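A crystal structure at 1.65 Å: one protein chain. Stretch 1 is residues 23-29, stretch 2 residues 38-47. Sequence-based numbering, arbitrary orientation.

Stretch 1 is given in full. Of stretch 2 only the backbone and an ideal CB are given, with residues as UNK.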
# COMPACT_ATOMS: atom_id res chain seq x y z
N ILE A 23 6.90 19.64 -6.91
CA ILE A 23 5.68 19.08 -6.34
C ILE A 23 4.84 20.24 -5.82
O ILE A 23 5.31 20.96 -4.92
CB ILE A 23 5.98 18.07 -5.23
CG1 ILE A 23 7.01 17.05 -5.71
CG2 ILE A 23 4.71 17.37 -4.80
CD1 ILE A 23 6.59 16.32 -6.95
N PRO A 24 3.64 20.47 -6.35
CA PRO A 24 2.80 21.56 -5.83
C PRO A 24 2.49 21.42 -4.35
O PRO A 24 2.46 22.43 -3.63
CB PRO A 24 1.54 21.48 -6.69
CG PRO A 24 2.00 20.86 -7.97
CD PRO A 24 3.06 19.87 -7.57
N GLY A 25 2.29 20.21 -3.87
CA GLY A 25 1.89 20.02 -2.49
C GLY A 25 2.27 18.66 -1.96
O GLY A 25 2.45 17.70 -2.71
N MSE A 26 2.39 18.60 -0.64
CA MSE A 26 2.63 17.36 0.07
C MSE A 26 1.94 17.40 1.42
O MSE A 26 1.79 18.45 2.02
CB MSE A 26 4.12 17.10 0.29
CG MSE A 26 4.92 16.93 -0.97
SE MSE A 26 6.64 16.16 -0.55
CE MSE A 26 6.06 14.40 0.06
N ALA A 27 1.52 16.24 1.90
CA ALA A 27 1.04 16.09 3.26
C ALA A 27 1.89 15.02 3.94
O ALA A 27 2.09 13.94 3.37
CB ALA A 27 -0.44 15.72 3.30
N ILE A 28 2.41 15.34 5.12
CA ILE A 28 3.34 14.48 5.84
C ILE A 28 2.70 14.12 7.17
O ILE A 28 2.34 15.01 7.95
CB ILE A 28 4.69 15.16 6.07
CG1 ILE A 28 5.17 15.91 4.82
CG2 ILE A 28 5.70 14.15 6.57
CD1 ILE A 28 5.45 15.04 3.62
N GLY A 29 2.58 12.83 7.44
CA GLY A 29 2.12 12.33 8.73
C GLY A 29 3.28 11.71 9.48
O GLY A 29 4.07 10.96 8.90
N UNK A 38 0.41 15.90 11.54
CA UNK A 38 0.29 16.05 10.10
C UNK A 38 0.76 17.45 9.72
O UNK A 38 0.30 18.43 10.31
CB UNK A 38 -1.15 15.80 9.64
N UNK A 39 1.66 17.52 8.75
CA UNK A 39 2.25 18.77 8.29
C UNK A 39 1.94 18.94 6.81
O UNK A 39 2.37 18.11 6.00
CB UNK A 39 3.76 18.80 8.54
N UNK A 40 1.22 20.00 6.46
CA UNK A 40 0.79 20.23 5.09
C UNK A 40 1.70 21.25 4.42
O UNK A 40 2.17 22.20 5.06
CB UNK A 40 -0.66 20.70 5.05
N UNK A 41 1.94 21.06 3.13
CA UNK A 41 2.81 21.94 2.36
C UNK A 41 2.20 22.24 1.00
O UNK A 41 1.66 21.35 0.34
CB UNK A 41 4.20 21.31 2.19
N UNK A 42 2.30 23.49 0.57
CA UNK A 42 1.97 23.80 -0.81
C UNK A 42 0.47 23.73 -1.10
O UNK A 42 -0.37 24.02 -0.25
CB UNK A 42 2.72 22.84 -1.74
N UNK A 43 0.15 23.35 -2.34
CA UNK A 43 -1.17 23.57 -2.92
C UNK A 43 -1.71 22.29 -3.57
O UNK A 43 -0.96 21.44 -4.04
CB UNK A 43 -1.11 24.70 -3.95
N UNK A 44 -3.04 22.19 -3.60
CA UNK A 44 -3.77 21.04 -4.12
C UNK A 44 -3.84 20.98 -5.63
O UNK A 44 -3.96 19.90 -6.21
CB UNK A 44 -5.19 21.04 -3.56
N UNK A 45 -3.81 22.16 -6.26
CA UNK A 45 -4.07 22.29 -7.69
C UNK A 45 -3.46 23.58 -8.20
O UNK A 45 -3.76 24.66 -7.69
CB UNK A 45 -5.57 22.25 -7.98
N UNK A 46 -2.62 23.47 -9.24
CA UNK A 46 -1.95 24.63 -9.81
C UNK A 46 -2.92 25.60 -10.47
O UNK A 46 -2.60 26.78 -10.62
CB UNK A 46 -0.90 24.18 -10.83
N UNK A 47 -4.09 25.12 -10.87
CA UNK A 47 -5.04 26.00 -11.53
C UNK A 47 -5.88 26.78 -10.53
O UNK A 47 -6.24 27.93 -10.79
CB UNK A 47 -5.95 25.19 -12.46

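Residues 25-29 and 38-42 pair antiparallel (axes at 168°, 4.6 Å at closest approach); CA-to-CB directions and the register tell which face each paired side chain takes.

Position 38 lies in a non-hydrogen-bonded pair with Gly29 (CA to CA, 4.4 Å), its CB on the same face as that of Ala27. Gly29 offers no side chain, which leaves room for a beta-branched or longer apolar group. The residue is Val38, with chi1 t; its CG2 lies 4.3 Å from Gly29 CA.

Position 39 is hydrogen-bonded to Ile28 in both directions: its N to Ile28 O is 2.7 Å, and Ile28 N to its O is 2.9 Å. Its CB shares a face with the Ile28 side chain, so an aliphatic or aromatic residue would suit. The residue is Phe39; its CB is 4.5 Å from Ile28 CB, and with chi1 m the ring lies toward the Gly29 end of stretch 1.

At position 40 the CB projects on the face of Ala27, whose methyl is small and offers no polar partner. Many side chains would fit, polar ones included. Asp40 turns its carboxylate back, OD1 coming within 3.4 Å of Ala27 CB, a packing contact without a hydrogen bond.

Position 41 pairs with Met26: its N to Met26 O is 2.8 Å, and Met26 N to its O is 3.0 Å. CB points to the face carrying Met26 and Ile28, so a long apolar or aromatic group could reach along it. Tyr41 does so, placing CE1 3.8 Å from Ile28 CG1, while its hydroxyl is hydrogen-bonded elsewhere in the structure.

Position 42 is the most restrictive. Its phi/psi of 72/-148 favours glycine, and the ideal CB would sit 2.0 Å from Pro24 O, a clash, and 3.0 Å from Gly25 CA. The residue is Gly42, whose CA approaches Pro24 O to 3.2 Å in a CA-H...O contact.

At position 43 the N donates to Pro24 O (2.8 Å, 161°). CB points sideways, 4.2 Å from Pro24 O; a compact apolar side chain would suit. Val43 supplies one, its CG2 3.8 Å from Pro24 CB.

Positions 44 and 45 point away, with nothing of stretch 1 within 5.5 Å of either ideal CB; they are Met44, a selenomethionine, and Ser45. At position 46 the CA-to-CB bond points sideways, and the ideal CB is 5.3 Å from Pro24 CG; a long, flexible chain could graze the ring. Lys46 brings CE to 4.0 Å from Pro24 CG. Position 47 is out of reach; Gln47 is poorly ordered.

Stretch 2 38-47: VFDYGVMSKQ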
# COMPACT_ATOMS: atom_id res chain seq x y z
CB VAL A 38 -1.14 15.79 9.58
CG1 VAL A 38 -1.22 16.08 8.09
CG2 VAL A 38 -1.54 14.36 9.87
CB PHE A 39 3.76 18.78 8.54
CG PHE A 39 4.13 18.50 9.96
CD1 PHE A 39 3.81 19.40 10.97
CD2 PHE A 39 4.79 17.33 10.30
CE1 PHE A 39 4.15 19.15 12.28
CE2 PHE A 39 5.14 17.08 11.61
CZ PHE A 39 4.81 17.99 12.60
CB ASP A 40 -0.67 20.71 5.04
CG ASP A 40 -1.67 19.62 5.43
OD1 ASP A 40 -1.40 18.43 5.17
OD2 ASP A 40 -2.72 19.95 6.01
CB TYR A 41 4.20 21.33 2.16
CG TYR A 41 4.95 21.06 3.45
CD1 TYR A 41 4.75 19.88 4.15
CD2 TYR A 41 5.85 21.98 3.96
CE1 TYR A 41 5.42 19.63 5.33
CE2 TYR A 41 6.52 21.74 5.13
CZ TYR A 41 6.31 20.56 5.81
OH TYR A 41 6.99 20.33 6.99
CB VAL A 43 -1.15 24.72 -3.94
CG1 VAL A 43 -0.99 26.06 -3.23
CG2 VAL A 43 -0.03 24.52 -4.96
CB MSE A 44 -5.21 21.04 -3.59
CG MSE A 44 -5.37 20.93 -2.10
SE MSE A 44 -7.25 20.89 -1.60
CE MSE A 44 -7.93 19.74 -3.01
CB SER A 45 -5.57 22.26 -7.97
OG SER A 45 -5.84 22.60 -9.32
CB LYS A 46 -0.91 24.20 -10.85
CG LYS A 46 0.48 23.92 -10.32
CD LYS A 46 1.38 23.51 -11.47
CE LYS A 46 2.79 23.25 -11.02
NZ LYS A 46 3.69 22.98 -12.19
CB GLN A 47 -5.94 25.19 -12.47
CG GLN A 47 -7.01 25.99 -13.17
CD GLN A 47 -8.37 25.83 -12.52
OE1 GLN A 47 -8.79 24.72 -12.20
NE2 GLN A 47 -9.07 26.95 -12.31
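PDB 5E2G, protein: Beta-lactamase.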